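Long-range contacts in exotoxin type A precursor (allele 1) (Streptococcus pyogenes phage T12, PDB 1FNU), which probably acts as a secreted superantigen toxin, the phage-encoded scarlet fever toxin of the staphylococcal/streptococcal family, contributing to the virulence of its bacterial host: residues Tyr55-Glu61 / Arg95-Gly101; Leu24-Val30 / Ile78-Glu82. All blocks are in the same frame, centred on the assembly; numbering follows the deposited sequence.

Interaction 1: residues Tyr55-Glu61 / Arg95-Gly101; sequences YDKLKTE and RSACIYG
Strand 57-61 runs beside strand 96-100 in the same direction, their axes 4.6 Å apart at closest and inclined by 21°; just before them the backbone kinks at Asp56 (psi 16°) and Arg95 (psi 58°). Tyr55, extended, takes rotamer p, which lays one face of its ring over the Ala97 methyl (CB to ring centroid 3.9 Å, a CH-pi contact); its hydroxyl is hydrogen-bonded to His32. Asp56 N donates to Arg95 O (2.8 Å), and Asp56 OD2 forms a salt bridge with Arg95 NH1 (3.1 Å). A water links Asp56 OD1 to Arg95 N, while the Arg95 guanidinium makes a cation-pi contact with Phe23 of a second subunit. Lys57 O accepts a hydrogen bond from Ala97 N (3.1 Å). From Leu58 on the pairing is regular, the parallel strand pair within the otherwise antiparallel sheet of the OB-fold domain. Leu58, opposite Ala97 and apolar as its buried face requires, brings CD1 to 3.9 Å from Ile99 CG2. Lys59, opposite Cys98, donates from N to Ala97 O (2.9 Å) and accepts at O from Ile99 N (2.8 Å). On the other face its long side chain passes the Cys98 sulphur (CE to SG 3.7 Å), which is disulfide-bonded to Cys87, and its NZ salt-bridges Glu61 OE2 (3.0 Å). Thr60, opposite Ile99 and in rotamer t, donates from OG1 to Gly101 O (2.8 Å). Glu61 N donates to Ile99 O (3.0 Å), and Glu61 OE1 approaches Tyr100 CE1 (3.4 Å). Gly101 N donates to Glu61 O (3.0 Å); Gly101 itself has positive phi (51°), a conformation easy for glycine.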
loop_
_atom_site.group_PDB
_atom_site.type_symbol
_atom_site.label_atom_id
_atom_site.label_comp_id
_atom_site.label_asym_id
_atom_site.label_seq_id
_atom_site.Cartn_x
_atom_site.Cartn_y
_atom_site.Cartn_z
ATOM N N TYR A 55 4.037 7.739 -16.538
ATOM C CA TYR A 55 5.062 7.669 -15.473
ATOM C C TYR A 55 6.279 8.574 -15.691
ATOM O O TYR A 55 6.543 8.996 -16.814
ATOM C CB TYR A 55 5.585 6.236 -15.293
ATOM C CG TYR A 55 6.472 5.799 -16.436
ATOM C CD1 TYR A 55 5.936 5.234 -17.585
ATOM C CD2 TYR A 55 7.818 5.976 -16.363
ATOM C CE1 TYR A 55 6.745 4.848 -18.642
ATOM C CE2 TYR A 55 8.695 5.596 -17.408
ATOM C CZ TYR A 55 8.162 5.033 -18.552
ATOM O OH TYR A 55 9.030 4.666 -19.570
ATOM N N ASP A 56 6.987 8.889 -14.613
ATOM C CA ASP A 56 8.219 9.721 -14.745
ATOM C C ASP A 56 9.360 9.311 -13.837
ATOM O O ASP A 56 10.329 10.056 -13.655
ATOM C CB ASP A 56 7.955 11.209 -14.540
ATOM C CG ASP A 56 7.168 11.452 -13.336
ATOM O OD1 ASP A 56 7.443 10.729 -12.345
ATOM O OD2 ASP A 56 6.292 12.350 -13.387
ATOM N N LYS A 57 9.233 8.102 -13.302
ATOM C CA LYS A 57 10.217 7.458 -12.451
ATOM C C LYS A 57 10.004 5.966 -12.772
ATOM O O LYS A 57 8.853 5.501 -12.797
ATOM C CB LYS A 57 9.920 7.760 -10.978
ATOM C CG LYS A 57 10.193 9.247 -10.622
ATOM C CD LYS A 57 11.717 9.575 -10.757
ATOM C CE LYS A 57 11.985 11.121 -10.729
ATOM N NZ LYS A 57 13.494 11.379 -10.842
ATOM N N LEU A 58 11.070 5.248 -13.075
ATOM C CA LEU A 58 10.955 3.837 -13.427
ATOM C C LEU A 58 11.863 3.027 -12.574
ATOM O O LEU A 58 13.076 3.372 -12.370
ATOM C CB LEU A 58 11.310 3.621 -14.920
ATOM C CG LEU A 58 11.605 2.166 -15.481
ATOM C CD1 LEU A 58 10.375 1.301 -15.338
ATOM C CD2 LEU A 58 12.000 2.184 -17.010
ATOM N N LYS A 59 11.336 1.918 -12.090
ATOM C CA LYS A 59 12.187 1.049 -11.277
ATOM C C LYS A 59 12.273 -0.362 -11.884
ATOM O O LYS A 59 11.279 -0.905 -12.359
ATOM C CB LYS A 59 11.642 0.898 -9.830
ATOM C CG LYS A 59 12.526 0.025 -8.992
ATOM C CD LYS A 59 11.826 -0.362 -7.659
ATOM C CE LYS A 59 10.842 -1.535 -7.803
ATOM N NZ LYS A 59 10.491 -2.087 -6.488
ATOM N N THR A 60 13.502 -0.911 -11.941
ATOM C CA THR A 60 13.706 -2.305 -12.336
ATOM C C THR A 60 14.328 -3.126 -11.238
ATOM O O THR A 60 15.326 -2.693 -10.592
ATOM C CB THR A 60 14.567 -2.527 -13.577
ATOM O OG1 THR A 60 14.707 -3.932 -13.739
ATOM C CG2 THR A 60 16.019 -1.850 -13.440
ATOM N N GLU A 61 13.740 -4.312 -11.012
ATOM C CA GLU A 61 14.208 -5.208 -10.008
ATOM C C GLU A 61 14.951 -6.280 -10.713
ATOM O O GLU A 61 14.374 -6.979 -11.504
ATOM C CB GLU A 61 13.064 -5.864 -9.194
ATOM C CG GLU A 61 12.528 -4.983 -8.096
ATOM C CD GLU A 61 11.353 -5.674 -7.367
ATOM O OE1 GLU A 61 11.595 -6.858 -6.869
ATOM O OE2 GLU A 61 10.261 -4.980 -7.346
ATOM N N ARG A 95 3.919 9.016 -9.783
ATOM C CA ARG A 95 3.843 8.548 -11.181
ATOM C C ARG A 95 4.888 7.549 -11.503
ATOM O O ARG A 95 5.687 7.775 -12.401
ATOM C CB ARG A 95 3.929 9.754 -12.131
ATOM C CG ARG A 95 2.830 10.762 -11.797
ATOM C CD ARG A 95 2.683 11.919 -12.853
ATOM N NE ARG A 95 2.121 11.495 -14.181
ATOM C CZ ARG A 95 2.811 11.223 -15.280
ATOM N NH1 ARG A 95 4.142 11.307 -15.296
ATOM N NH2 ARG A 95 2.167 10.874 -16.396
ATOM N N SER A 96 4.939 6.440 -10.786
ATOM C CA SER A 96 6.002 5.497 -11.165
ATOM C C SER A 96 5.511 4.272 -11.933
ATOM O O SER A 96 4.305 4.039 -11.999
ATOM C CB SER A 96 6.859 5.092 -9.939
ATOM O OG SER A 96 6.077 4.894 -8.797
ATOM N N ALA A 97 6.454 3.559 -12.549
ATOM C CA ALA A 97 6.251 2.345 -13.332
ATOM C C ALA A 97 7.354 1.398 -12.875
ATOM O O ALA A 97 8.418 1.843 -12.485
ATOM C CB ALA A 97 6.419 2.651 -14.840
ATOM N N CYS A 98 7.084 0.083 -12.942
ATOM C CA CYS A 98 8.027 -0.911 -12.510
ATOM C C CYS A 98 8.168 -2.022 -13.511
ATOM O O CYS A 98 7.239 -2.356 -14.215
ATOM C CB CYS A 98 7.598 -1.536 -11.166
ATOM S SG CYS A 98 7.729 -0.528 -9.628
ATOM N N ILE A 99 9.370 -2.569 -13.558
ATOM C CA ILE A 99 9.693 -3.712 -14.400
ATOM C C ILE A 99 10.637 -4.682 -13.655
ATOM O O ILE A 99 11.139 -4.401 -12.569
ATOM C CB ILE A 99 10.398 -3.278 -15.758
ATOM C CG1 ILE A 99 11.800 -2.598 -15.526
ATOM C CG2 ILE A 99 9.515 -2.297 -16.560
ATOM C CD1 ILE A 99 12.628 -2.520 -16.880
ATOM N N TYR A 100 10.832 -5.852 -14.251
ATOM C CA TYR A 100 11.763 -6.813 -13.723
ATOM C C TYR A 100 12.755 -6.980 -14.883
ATOM O O TYR A 100 12.376 -6.934 -16.077
ATOM C CB TYR A 100 11.101 -8.126 -13.384
ATOM C CG TYR A 100 10.298 -8.073 -12.098
ATOM C CD1 TYR A 100 10.888 -8.284 -10.836
ATOM C CD2 TYR A 100 8.932 -7.805 -12.156
ATOM C CE1 TYR A 100 10.107 -8.231 -9.658
ATOM C CE2 TYR A 100 8.153 -7.743 -11.028
ATOM C CZ TYR A 100 8.715 -7.950 -9.811
ATOM O OH TYR A 100 7.895 -7.918 -8.764
ATOM N N GLY A 101 14.027 -7.068 -14.504
ATOM C CA GLY A 101 15.098 -7.177 -15.478
ATOM C C GLY A 101 15.068 -6.137 -16.575
ATOM O O GLY A 101 14.925 -4.931 -16.309
HETATM O O HOH W 1 5.306 11.089 -18.146
HETATM O O HOH W 2 6.668 10.157 -9.886
HETATM O O HOH W 3 9.494 -4.101 -10.063
#

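Interaction 2: residues Leu24-Val30 / Ile78-Glu82; sequences LYEGDPV and IYGVE
Helix 19-26 ends at Tyr25-Glu26, and Gly27, the first residue to leave helical angles, starts an extended run through Asp28 and Pro29 into Val30. There the chain meets the end of strand 75-80 in an antiparallel, hydrogen-bonded pair: Val30 N donates to Gly80 O (2.7 Å) and Gly80 N to Val30 O (2.8 Å), with the two CA atoms 5.2 Å apart. Because Gly80 has no side chain, the sheet face beside Val30 carries no bulk from its partner, and Val30 CG2 instead packs on Glu82 CG at 4.0 Å. Val30 opens strand 30-36 of the OB-fold beta-barrel, next to strand 75-80, so the pairing sets the helix end against that barrel. The Pro29 ring, which holds phi near -82° in this extended run, lies against the Tyr79 ring (Pro29 CB to Tyr79 CE1 3.6 Å). Tyr79 takes rotamer t and, with Pro29, touches Tyr147 of helix 142-157. Beyond Gly80, the branched Val81 forms a bump that fits between two helix side chains: its CG1 meets Leu24 CB (3.7 Å), its CG2 Tyr25 CE1 (4.0 Å). Leu198 adjoins all three, and the Tyr25 hydroxyl is hydrogen-bonded to that of Tyr201. Leu24 CD2 reaches past Val81 to Glu82 O, 3.5 Å away.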
loop_
_atom_site.group_PDB
_atom_site.type_symbol
_atom_site.label_atom_id
_atom_site.label_comp_id
_atom_site.label_asym_id
_atom_site.label_seq_id
_atom_site.Cartn_x
_atom_site.Cartn_y
_atom_site.Cartn_z
ATOM N N LEU A 24 -0.850 -6.045 -20.389
ATOM C CA LEU A 24 0.608 -5.998 -20.280
ATOM C C LEU A 24 1.228 -6.197 -21.693
ATOM O O LEU A 24 2.168 -5.526 -22.085
ATOM C CB LEU A 24 1.131 -7.139 -19.389
ATOM C CG LEU A 24 0.818 -7.253 -17.880
ATOM C CD1 LEU A 24 1.418 -8.556 -17.281
ATOM C CD2 LEU A 24 1.295 -5.934 -17.167
ATOM N N TYR A 25 0.649 -7.088 -22.484
ATOM C CA TYR A 25 1.204 -7.385 -23.794
ATOM C C TYR A 25 0.580 -6.702 -25.013
ATOM O O TYR A 25 1.190 -6.664 -26.130
ATOM C CB TYR A 25 1.263 -8.889 -23.975
ATOM C CG TYR A 25 2.214 -9.547 -22.955
ATOM C CD1 TYR A 25 3.604 -9.471 -23.123
ATOM C CD2 TYR A 25 1.723 -10.240 -21.859
ATOM C CE1 TYR A 25 4.516 -10.086 -22.234
ATOM C CE2 TYR A 25 2.579 -10.865 -20.950
ATOM C CZ TYR A 25 3.982 -10.796 -21.134
ATOM O OH TYR A 25 4.807 -11.400 -20.229
ATOM N N GLU A 26 -0.618 -6.188 -24.814
ATOM C CA GLU A 26 -1.278 -5.420 -25.854
ATOM C C GLU A 26 -0.711 -3.988 -25.739
ATOM O O GLU A 26 -0.561 -3.314 -26.746
ATOM C CB GLU A 26 -2.757 -5.368 -25.607
ATOM C CG GLU A 26 -3.531 -4.371 -26.523
ATOM C CD GLU A 26 -3.430 -4.723 -27.985
ATOM O OE1 GLU A 26 -3.236 -5.920 -28.286
ATOM O OE2 GLU A 26 -3.557 -3.809 -28.843
ATOM N N GLY A 27 -0.399 -3.522 -24.534
ATOM C CA GLY A 27 0.140 -2.159 -24.351
ATOM C C GLY A 27 1.578 -2.031 -24.871
ATOM O O GLY A 27 2.155 -3.049 -25.287
ATOM N N ASP A 28 2.102 -0.803 -24.954
ATOM C CA ASP A 28 3.455 -0.575 -25.397
ATOM C C ASP A 28 4.430 -0.932 -24.281
ATOM O O ASP A 28 4.078 -0.926 -23.093
ATOM C CB ASP A 28 3.688 0.887 -25.759
ATOM C CG ASP A 28 2.946 1.264 -26.968
ATOM O OD1 ASP A 28 2.779 0.346 -27.778
ATOM O OD2 ASP A 28 2.507 2.402 -27.114
ATOM N N PRO A 29 5.622 -1.357 -24.666
ATOM C CA PRO A 29 6.625 -1.696 -23.647
ATOM C C PRO A 29 7.292 -0.354 -23.197
ATOM O O PRO A 29 7.069 0.707 -23.787
ATOM C CB PRO A 29 7.592 -2.581 -24.418
ATOM C CG PRO A 29 7.567 -1.863 -25.805
ATOM C CD PRO A 29 6.090 -1.700 -26.023
ATOM N N VAL A 30 8.116 -0.434 -22.176
ATOM C CA VAL A 30 8.842 0.742 -21.673
ATOM C C VAL A 30 10.288 0.539 -22.280
ATOM O O VAL A 30 10.934 -0.509 -22.132
ATOM C CB VAL A 30 8.620 0.689 -20.074
ATOM C CG1 VAL A 30 9.840 0.480 -19.320
ATOM C CG2 VAL A 30 7.703 1.862 -19.634
ATOM N N ILE A 78 17.065 -0.140 -21.686
ATOM C CA ILE A 78 15.971 -0.801 -20.961
ATOM C C ILE A 78 14.875 -1.197 -21.896
ATOM O O ILE A 78 14.517 -0.445 -22.767
ATOM C CB ILE A 78 15.369 0.154 -19.896
ATOM C CG1 ILE A 78 16.454 0.617 -18.895
ATOM C CG2 ILE A 78 14.237 -0.549 -19.134
ATOM C CD1 ILE A 78 15.906 1.848 -17.987
ATOM N N TYR A 79 14.318 -2.385 -21.749
ATOM C CA TYR A 79 13.180 -2.742 -22.634
ATOM C C TYR A 79 12.305 -3.623 -21.735
ATOM O O TYR A 79 12.663 -4.733 -21.440
ATOM C CB TYR A 79 13.691 -3.515 -23.841
ATOM C CG TYR A 79 12.605 -3.713 -24.850
ATOM C CD1 TYR A 79 11.447 -4.474 -24.523
ATOM C CD2 TYR A 79 12.677 -3.144 -26.114
ATOM C CE1 TYR A 79 10.389 -4.647 -25.455
ATOM C CE2 TYR A 79 11.582 -3.332 -27.067
ATOM C CZ TYR A 79 10.464 -4.084 -26.699
ATOM O OH TYR A 79 9.394 -4.256 -27.545
ATOM N N GLY A 80 11.187 -3.132 -21.244
ATOM C CA GLY A 80 10.461 -3.972 -20.292
ATOM C C GLY A 80 8.938 -3.826 -20.365
ATOM O O GLY A 80 8.439 -2.848 -20.930
ATOM N N VAL A 81 8.260 -4.832 -19.784
ATOM C CA VAL A 81 6.788 -4.904 -19.718
ATOM C C VAL A 81 6.473 -4.298 -18.336
ATOM O O VAL A 81 6.780 -4.905 -17.342
ATOM C CB VAL A 81 6.347 -6.425 -19.793
ATOM C CG1 VAL A 81 4.784 -6.583 -19.667
ATOM C CG2 VAL A 81 6.905 -7.019 -21.107
ATOM N N GLU A 82 5.913 -3.110 -18.286
ATOM C CA GLU A 82 5.676 -2.486 -17.018
ATOM C C GLU A 82 4.322 -2.734 -16.350
ATOM O O GLU A 82 3.362 -3.064 -17.041
ATOM C CB GLU A 82 5.910 -0.970 -17.095
ATOM C CG GLU A 82 4.835 -0.174 -17.705
ATOM C CD GLU A 82 4.495 -0.518 -19.156
ATOM O OE1 GLU A 82 5.122 -1.337 -19.866
ATOM O OE2 GLU A 82 3.580 0.078 -19.670
#

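From the N terminus the chain passes through helix 19-26 into strand 30-36, then reaches 55-61, helix 65-72 and strand 75-80. Interaction 2 closes the first loop when 78-82 returns to 24-30, with 47 residues between. Segment 55-61 lies inside that loop but finds its partner, 95-101, beyond it, so interaction 1, spanning 33 residues, crosses interaction 2 rather than nesting in it. Strands 75-80 and 96-105 are neighbours in one sheet, which joins the contacts: Ile99 CD1 meets Ile78 CG2 at 3.4 Å, and Leu58 CD2 meets Val30 CG1 at 3.6 Å. Interaction 1 joins strands 57-61 and 96-105; interaction 2 sets the end of helix 19-26 and the start of strand 30-36 against the end of strand 75-80.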